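Local coordinates for protein similar to yteR (Bacilus subtilis) (Clostridium acetobutylicum, PDB 4WU0) that probably hydrolyses unsaturated rhamnogalacturonan fragments derived from pectin, as a family 105 glycoside hydrolase, at residues A[159-163]-A[205-209]; A[173-179]-A[192-198]. The contacts are given in a common frame with arbitrary orientation. Residue numbers count along the deposited sequence, not the author numbering.

Contact 1: A[159-163]-A[205-209]; sequences FIITE and YVMAL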
ATOM      1  N   PHE A 159       3.610   5.904  12.753  1.00 14.13           N
ATOM      2  CA  PHE A 159       4.725   5.310  12.024  1.00 14.48           C
ATOM      3  C   PHE A 159       5.888   4.950  12.922  1.00 14.39           C
ATOM      4  O   PHE A 159       6.506   3.899  12.747  1.00 14.98           O
ATOM      5  CB  PHE A 159       5.233   6.254  10.927  1.00 13.36           C
ATOM      6  CG  PHE A 159       4.384   6.235   9.697  1.00 13.02           C
ATOM      7  CD1 PHE A 159       4.617   5.309   8.712  1.00 13.01           C
ATOM      8  CD2 PHE A 159       3.321   7.110   9.554  1.00 13.60           C
ATOM      9  CE1 PHE A 159       3.832   5.260   7.578  1.00 13.13           C
ATOM     10  CE2 PHE A 159       2.521   7.075   8.424  1.00 12.38           C
ATOM     11  CZ  PHE A 159       2.775   6.150   7.434  1.00 14.48           C
ATOM     12  N   ILE A 160       6.206   5.837  13.865  1.00 14.57           N
ATOM     13  CA  ILE A 160       7.352   5.639  14.742  1.00 15.48           C
ATOM     14  C   ILE A 160       7.142   4.461  15.699  1.00 15.43           C
ATOM     15  O   ILE A 160       8.038   3.664  15.912  1.00 15.84           O
ATOM     16  CB  ILE A 160       7.653   6.934  15.507  1.00 16.62           C
ATOM     17  CG1 ILE A 160       8.227   7.963  14.535  1.00 16.47           C
ATOM     18  CG2 ILE A 160       8.627   6.702  16.653  1.00 22.22           C
ATOM     19  CD1 ILE A 160       8.240   9.403  15.043  1.00 17.59           C
ATOM     20  N   ILE A 161       5.957   4.373  16.271  1.00 16.64           N
ATOM     21  CA  ILE A 161       5.631   3.284  17.187  1.00 15.66           C
ATOM     22  C   ILE A 161       5.576   1.961  16.422  1.00 16.12           C
ATOM     23  O   ILE A 161       5.979   0.925  16.939  1.00 17.17           O
ATOM     24  CB  ILE A 161       4.300   3.551  17.902  1.00 17.18           C
ATOM     25  CG1 ILE A 161       4.414   4.761  18.824  1.00 19.62           C
ATOM     26  CG2 ILE A 161       3.830   2.321  18.696  1.00 18.24           C
ATOM     27  CD1 ILE A 161       5.442   4.639  19.913  1.00 19.95           C
ATOM     28  N   THR A 162       5.056   1.994  15.202  1.00 14.91           N
ATOM     29  CA  THR A 162       4.999   0.777  14.409  1.00 13.96           C
ATOM     30  C   THR A 162       6.408   0.252  14.152  1.00 16.73           C
ATOM     31  O   THR A 162       6.673  -0.933  14.298  1.00 15.46           O
ATOM     32  CB  THR A 162       4.228   1.009  13.104  1.00 14.39           C
ATOM     33  OG1 THR A 162       2.873   1.324  13.433  1.00 16.66           O
ATOM     34  CG2 THR A 162       4.265  -0.211  12.203  1.00 15.33           C
ATOM     35  N   GLU A 163       7.332   1.122  13.776  1.00 15.18           N
ATOM     36  CA  GLU A 163       8.684   0.657  13.565  1.00 15.33           C
ATOM     37  C   GLU A 163       9.304   0.132  14.870  1.00 19.25           C
ATOM     38  O   GLU A 163       9.982  -0.892  14.858  1.00 18.16           O
ATOM     39  CB  GLU A 163       9.548   1.768  12.969  1.00 15.86           C
ATOM     40  CG  GLU A 163      10.924   1.310  12.554  1.00 21.33           C
ATOM     41  CD  GLU A 163      12.028   1.677  13.537  1.00 35.42           C
ATOM     42  OE1 GLU A 163      11.737   2.045  14.699  1.00 35.16           O
ATOM     43  OE2 GLU A 163      13.206   1.580  13.138  1.00 42.92           O
ATOM     44  N   TYR A 205       4.292  -0.633   3.965  1.00 13.79           N
ATOM     45  CA  TYR A 205       4.931   0.270   4.908  1.00 13.03           C
ATOM     46  C   TYR A 205       5.854   1.259   4.191  1.00 12.04           C
ATOM     47  O   TYR A 205       5.863   2.452   4.526  1.00 12.55           O
ATOM     48  CB  TYR A 205       5.693  -0.497   5.991  1.00 13.56           C
ATOM     49  CG  TYR A 205       6.145   0.358   7.150  1.00 12.44           C
ATOM     50  CD1 TYR A 205       5.236   0.913   8.034  1.00 16.14           C
ATOM     51  CD2 TYR A 205       7.489   0.580   7.381  1.00 12.28           C
ATOM     52  CE1 TYR A 205       5.653   1.707   9.112  1.00 14.26           C
ATOM     53  CE2 TYR A 205       7.910   1.343   8.465  1.00 13.56           C
ATOM     54  CZ  TYR A 205       6.988   1.905   9.311  1.00 13.49           C
ATOM     55  OH  TYR A 205       7.404   2.683  10.352  1.00 16.05           O
ATOM     56  N   VAL A 206       6.644   0.793   3.222  1.00 10.77           N
ATOM     57  CA  VAL A 206       7.500   1.746   2.502  1.00 11.98           C
ATOM     58  C   VAL A 206       6.720   2.716   1.606  1.00 12.50           C
ATOM     59  O   VAL A 206       7.069   3.896   1.512  1.00 12.31           O
ATOM     60  CB  VAL A 206       8.698   1.094   1.762  1.00 11.63           C
ATOM     61  CG1 VAL A 206       9.624   0.442   2.765  1.00 14.91           C
ATOM     62  CG2 VAL A 206       8.264   0.095   0.719  1.00 11.92           C
ATOM     63  N   MET A 207       5.641   2.257   0.980  1.00 10.65           N
ATOM     64  CA  MET A 207       4.781   3.191   0.263  1.00 10.79           C
ATOM     65  C   MET A 207       4.177   4.206   1.217  1.00 10.94           C
ATOM     66  O   MET A 207       4.110   5.400   0.897  1.00 11.17           O
ATOM     67  CB  MET A 207       3.643   2.502  -0.450  1.00 10.82           C
ATOM     68  CG  MET A 207       2.899   3.438  -1.307  1.00 36.67           C
ATOM     69  SD  MET A 207       1.687   2.536  -2.248  1.00 93.31           S
ATOM     70  CE  MET A 207       2.794   1.479  -3.036  1.00 11.18           C
ATOM     71  N   ALA A 208       3.710   3.722   2.357  1.00 11.75           N
ATOM     72  CA  ALA A 208       3.095   4.578   3.364  1.00 12.65           C
ATOM     73  C   ALA A 208       4.059   5.661   3.808  1.00 14.21           C
ATOM     74  O   ALA A 208       3.670   6.822   3.945  1.00 13.61           O
ATOM     75  CB  ALA A 208       2.634   3.766   4.547  1.00 12.42           C
ATOM     76  N   LEU A 209       5.317   5.290   4.037  1.00 11.27           N
ATOM     77  CA  LEU A 209       6.322   6.266   4.426  1.00 13.15           C
ATOM     78  C   LEU A 209       6.541   7.315   3.333  1.00 14.71           C
ATOM     79  O   LEU A 209       6.484   8.527   3.594  1.00 14.10           O
ATOM     80  CB  LEU A 209       7.647   5.585   4.786  1.00 13.14           C
ATOM     81  CG  LEU A 209       7.680   4.812   6.114  1.00 13.83           C
ATOM     82  CD1 LEU A 209       8.829   3.815   6.144  1.00 13.02           C
ATOM     83  CD2 LEU A 209       7.849   5.790   7.263  1.00 15.30           C
TER
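Phe159 fills the space between two helices from neighbouring hairpins of the (α/α)6 barrel, the six-hairpin fold expected for this family. The axes of 159-163 and 205-209 run roughly antiparallel, at 153°, but approach no closer than 12.3 Å, so long side chains must span the gap. The Phe159 ring does so: its CE1 lies 3.6 Å from Ala208 CB, which meets the ring edge, and its CD1 is 3.6 Å from Leu209 CD2. The small methyl of Ala208 leaves room for the ring, while the branched end of Leu209 reaches out to meet it obliquely. Ala136 and Thr137 of helix 129-146 also touch Phe159. Tyr205 reaches the opposite way, packing obliquely beside Phe159 with ring centroids 5.9 Å apart, and Tyr205 CE1 lies 3.9 Å from Thr162 CG2. A tyrosine suits this place because its hydroxyl finds a backbone acceptor: Tyr205 OH donates to Phe159 O at 2.8 Å, and that oxygen also accepts the helical bond from Glu163 N at 3.1 Å.

Contact 2: A[173-179]-A[192-198]; sequences LLYHAYD and GLSPHFW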
ATOM      1  N   LEU A 173      14.272  -5.707   8.757  1.00 16.01           N
ATOM      2  CA  LEU A 173      12.947  -5.875   8.186  1.00 15.19           C
ATOM      3  C   LEU A 173      11.888  -5.792   9.287  1.00 14.83           C
ATOM      4  O   LEU A 173      12.204  -5.939  10.473  1.00 15.75           O
ATOM      5  CB  LEU A 173      12.866  -7.208   7.442  1.00 15.20           C
ATOM      6  CG  LEU A 173      13.825  -7.385   6.260  1.00 16.71           C
ATOM      7  CD1 LEU A 173      13.830  -8.828   5.799  1.00 18.19           C
ATOM      8  CD2 LEU A 173      13.453  -6.483   5.079  1.00 15.47           C
ATOM      9  N   LEU A 174      10.640  -5.537   8.891  1.00 16.15           N
ATOM     10  CA  LEU A 174       9.525  -5.481   9.832  1.00 14.90           C
ATOM     11  C   LEU A 174       8.564  -6.628   9.567  1.00 13.60           C
ATOM     12  O   LEU A 174       8.226  -6.937   8.420  1.00 13.81           O
ATOM     13  CB  LEU A 174       8.755  -4.150   9.727  1.00 14.77           C
ATOM     14  CG  LEU A 174       9.382  -2.902  10.348  1.00 17.08           C
ATOM     15  CD1 LEU A 174      10.616  -2.474   9.597  1.00 22.97           C
ATOM     16  CD2 LEU A 174       8.378  -1.752  10.409  1.00 21.26           C
ATOM     17  N   TYR A 175       8.150  -7.279  10.640  1.00 14.00           N
ATOM     18  CA  TYR A 175       7.194  -8.364  10.554  1.00 13.67           C
ATOM     19  C   TYR A 175       5.830  -7.843  10.131  1.00 13.18           C
ATOM     20  O   TYR A 175       5.494  -6.684  10.340  1.00 15.57           O
ATOM     21  CB  TYR A 175       7.076  -9.075  11.898  1.00 14.13           C
ATOM     22  CG  TYR A 175       8.338  -9.744  12.344  1.00 14.77           C
ATOM     23  CD1 TYR A 175       8.641 -11.030  11.941  1.00 15.02           C
ATOM     24  CD2 TYR A 175       9.235  -9.087  13.170  1.00 15.21           C
ATOM     25  CE1 TYR A 175       9.817 -11.647  12.352  1.00 15.86           C
ATOM     26  CE2 TYR A 175      10.406  -9.696  13.568  1.00 15.91           C
ATOM     27  CZ  TYR A 175      10.683 -10.970  13.154  1.00 17.51           C
ATOM     28  OH  TYR A 175      11.842 -11.582  13.564  1.00 22.41           O
ATOM     29  N   HIS A 176       5.026  -8.734   9.568  1.00 13.58           N
ATOM     30  CA  HIS A 176       3.713  -8.399   9.031  1.00 12.67           C
ATOM     31  C   HIS A 176       2.792  -7.767  10.102  1.00 12.94           C
ATOM     32  O   HIS A 176       2.154  -6.746   9.859  1.00 13.64           O
ATOM     33  CB  HIS A 176       3.105  -9.683   8.480  1.00 12.79           C
ATOM     34  CG  HIS A 176       1.789  -9.522   7.783  1.00 12.57           C
ATOM     35  ND1 HIS A 176       1.146 -10.592   7.197  1.00 16.09           N
ATOM     36  CD2 HIS A 176       0.990  -8.450   7.583  1.00 14.34           C
ATOM     37  CE1 HIS A 176       0.007 -10.185   6.673  1.00 16.47           C
ATOM     38  NE2 HIS A 176      -0.103  -8.888   6.873  1.00 16.57           N
ATOM     39  N   ALA A 177       2.760  -8.357  11.293  1.00 13.08           N
ATOM     40  CA  ALA A 177       1.824  -7.922  12.322  1.00 13.25           C
ATOM     41  C   ALA A 177       2.342  -8.128  13.735  1.00 13.82           C
ATOM     42  O   ALA A 177       3.278  -8.910  13.983  1.00 14.15           O
ATOM     43  CB  ALA A 177       0.496  -8.659  12.162  1.00 14.66           C
ATOM     44  N   TYR A 178       1.658  -7.446  14.654  1.00 14.98           N
ATOM     45  CA  TYR A 178       2.001  -7.356  16.067  1.00 14.68           C
ATOM     46  C   TYR A 178       0.698  -7.393  16.858  1.00 18.33           C
ATOM     47  O   TYR A 178      -0.237  -6.673  16.520  1.00 16.28           O
ATOM     48  CB  TYR A 178       2.720  -6.024  16.311  1.00 14.87           C
ATOM     49  CG  TYR A 178       2.908  -5.610  17.743  1.00 15.62           C
ATOM     50  CD1 TYR A 178       3.679  -6.360  18.616  1.00 16.06           C
ATOM     51  CD2 TYR A 178       2.332  -4.439  18.220  1.00 19.30           C
ATOM     52  CE1 TYR A 178       3.859  -5.963  19.938  1.00 16.87           C
ATOM     53  CE2 TYR A 178       2.515  -4.032  19.533  1.00 19.59           C
ATOM     54  CZ  TYR A 178       3.283  -4.794  20.381  1.00 19.55           C
ATOM     55  OH  TYR A 178       3.460  -4.377  21.689  1.00 20.94           O
ATOM     56  N   ASP A 179       0.634  -8.231  17.892  1.00 15.85           N
ATOM     57  CA  ASP A 179      -0.489  -8.261  18.819  1.00 17.34           C
ATOM     58  C   ASP A 179       0.008  -7.787  20.185  1.00 17.96           C
ATOM     59  O   ASP A 179       0.692  -8.513  20.897  1.00 19.64           O
ATOM     60  CB  ASP A 179      -1.053  -9.671  18.964  1.00 17.56           C
ATOM     61  CG  ASP A 179      -2.277  -9.720  19.853  1.00 20.06           C
ATOM     62  OD1 ASP A 179      -2.660  -8.680  20.417  1.00 19.90           O
ATOM     63  OD2 ASP A 179      -2.853 -10.806  20.007  1.00 25.45           O
ATOM     64  N   GLY A 192       5.166 -10.506  20.637  1.00 18.34           N
ATOM     65  CA  GLY A 192       3.856 -10.265  20.047  1.00 17.71           C
ATOM     66  C   GLY A 192       3.853 -10.303  18.530  1.00 16.77           C
ATOM     67  O   GLY A 192       2.824 -10.072  17.909  1.00 16.26           O
ATOM     68  N   LEU A 193       4.996 -10.590  17.929  1.00 16.64           N
ATOM     69  CA  LEU A 193       5.120 -10.477  16.479  1.00 15.86           C
ATOM     70  C   LEU A 193       4.744 -11.747  15.731  1.00 15.77           C
ATOM     71  O   LEU A 193       4.867 -12.858  16.243  1.00 16.35           O
ATOM     72  CB  LEU A 193       6.534 -10.066  16.098  1.00 15.86           C
ATOM     73  CG  LEU A 193       6.862  -8.674  16.645  1.00 15.93           C
ATOM     74  CD1 LEU A 193       8.355  -8.427  16.672  1.00 18.15           C
ATOM     75  CD2 LEU A 193       6.117  -7.597  15.837  1.00 15.17           C
ATOM     76  N   SER A 194       4.298 -11.551  14.492  1.00 15.11           N
ATOM     77  CA  SER A 194       4.011 -12.671  13.606  1.00 15.05           C
ATOM     78  C   SER A 194       5.339 -13.289  13.139  1.00 15.78           C
ATOM     79  O   SER A 194       6.397 -12.716  13.362  1.00 15.35           O
ATOM     80  CB  SER A 194       3.153 -12.205  12.430  1.00 14.42           C
ATOM     81  OG  SER A 194       3.829 -11.232  11.649  1.00 14.92           O
ATOM     82  N   PRO A 195       5.296 -14.475  12.498  1.00 15.42           N
ATOM     83  CA  PRO A 195       6.556 -15.195  12.283  1.00 15.83           C
ATOM     84  C   PRO A 195       7.454 -14.717  11.138  1.00 15.54           C
ATOM     85  O   PRO A 195       8.665 -15.006  11.174  1.00 15.98           O
ATOM     86  CB  PRO A 195       6.083 -16.632  11.982  1.00 16.20           C
ATOM     87  CG  PRO A 195       4.747 -16.712  12.617  1.00 16.23           C
ATOM     88  CD  PRO A 195       4.139 -15.385  12.386  1.00 15.57           C
ATOM     89  N   HIS A 196       6.882 -14.053  10.140  1.00 14.97           N
ATOM     90  CA  HIS A 196       7.601 -13.790   8.900  1.00 15.03           C
ATOM     91  C   HIS A 196       7.511 -12.389   8.345  1.00 14.26           C
ATOM     92  O   HIS A 196       6.575 -11.626   8.613  1.00 14.50           O
ATOM     93  CB  HIS A 196       7.144 -14.771   7.806  1.00 15.41           C
ATOM     94  CG  HIS A 196       7.642 -16.158   8.024  1.00 17.71           C
ATOM     95  ND1 HIS A 196       8.973 -16.485   7.899  1.00 16.52           N
ATOM     96  CD2 HIS A 196       7.008 -17.293   8.420  1.00 15.88           C
ATOM     97  CE1 HIS A 196       9.138 -17.765   8.183  1.00 18.95           C
ATOM     98  NE2 HIS A 196       7.959 -18.274   8.505  1.00 18.58           N
ATOM     99  N   PHE A 197       8.510 -12.096   7.522  1.00 14.37           N
ATOM    100  CA  PHE A 197       8.554 -10.873   6.730  1.00 14.00           C
ATOM    101  C   PHE A 197       7.872 -11.144   5.396  1.00 13.80           C
ATOM    102  O   PHE A 197       8.405 -11.837   4.531  1.00 15.28           O
ATOM    103  CB  PHE A 197       9.997 -10.421   6.504  1.00 14.38           C
ATOM    104  CG  PHE A 197      10.820 -10.362   7.758  1.00 14.80           C
ATOM    105  CD1 PHE A 197      10.475  -9.506   8.801  1.00 14.63           C
ATOM    106  CD2 PHE A 197      11.950 -11.147   7.878  1.00 15.49           C
ATOM    107  CE1 PHE A 197      11.258  -9.472   9.940  1.00 15.17           C
ATOM    108  CE2 PHE A 197      12.731 -11.133   9.009  1.00 16.02           C
ATOM    109  CZ  PHE A 197      12.386 -10.292  10.047  1.00 15.87           C
ATOM    110  N   TRP A 198       6.673 -10.604   5.260  1.00 14.68           N
ATOM    111  CA  TRP A 198       5.869 -10.753   4.050  1.00 13.22           C
ATOM    112  C   TRP A 198       6.146  -9.594   3.115  1.00 13.35           C
ATOM    113  O   TRP A 198       6.122  -8.435   3.527  1.00 13.63           O
ATOM    114  CB  TRP A 198       4.388 -10.790   4.428  1.00 12.96           C
ATOM    115  CG  TRP A 198       3.462 -10.989   3.275  1.00 12.96           C
ATOM    116  CD1 TRP A 198       3.664 -11.765   2.180  1.00 13.34           C
ATOM    117  CD2 TRP A 198       2.180 -10.372   3.098  1.00 12.70           C
ATOM    118  NE1 TRP A 198       2.575 -11.680   1.337  1.00 13.60           N
ATOM    119  CE2 TRP A 198       1.657 -10.829   1.885  1.00 12.94           C
ATOM    120  CE3 TRP A 198       1.428  -9.473   3.858  1.00 12.39           C
ATOM    121  CZ2 TRP A 198       0.410 -10.418   1.407  1.00 12.88           C
ATOM    122  CZ3 TRP A 198       0.205  -9.075   3.386  1.00 12.40           C
ATOM    123  CH2 TRP A 198      -0.296  -9.551   2.172  1.00 13.53           C
TER
HETATM  124  O   HOH W   1       6.335  -8.107   6.705  1.00 14.26           O
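Segments 173-179 and 192-198 meet through a short antiparallel bridge that gives way to aromatic packing. Tyr178 and Leu193 form a non-hydrogen-bonded pair, flanked by Asp179 N to Gly192 O and Ser194 N to Ala177 O, each 2.9 Å. Gly192 suits its place because its positive phi, 79°, would jam a CB against the preceding carbonyl, and that CB would also clash with Asp179 O. Ser194, in the p rotamer, turns its hydroxyl back to the partner backbone, where OG accepts from Ala177 N at 3.1 Å. His176 takes helical backbone angles within an otherwise extended run. The m rotamer of Tyr175 lays its broad ring along the partner, with Tyr175 CE1 3.6 Å from Phe197 CE1 and Tyr175 CD2 3.7 Å from Leu193 CD1. Phe197, also m, swings its flat ring in to give Leu173 CB a face for a CH-pi contact, 3.7 Å from CB to the ring centroid. The t rotamer of His176 extends the imidazole so that Trp198 CE3 lies over its face, 3.2 Å from His176 CE1; imidazole suits because its ND1 is also hydrogen-bonded to Tyr335 OH. A water bridges Leu174 O (2.8 Å) and Trp198 N (2.9 Å). Strand 126-128 pairs with strand 177-179, helix 152-166 meets Tyr178 and Leu193 through Leu166, and Trp198 is the N-cap residue of helix 199-215.

Contact 2 is nested along the chain inside the loop closed by contact 1: helix 152-166 runs on to strand 177-179, and later the irregular segment 192-198 leads straight into helix 199-215. The two centres lie about 13 Å apart; contact 1 joins two helices about 11 Å from the centre of the chain, contact 2 the segments that connect them, farther out at about 16 Å. Leu174 joins the contacts, its CD2 lying 3.7 Å from Tyr205 CE2 and 4.0 Å from Glu163 CA, a branched apolar group that touches both helices. In (α/α)6 barrels such as YteR the substrate cleft lies among connecting loops at one barrel end; contact 2 may lie near it, but the local atoms do not locate the substrate.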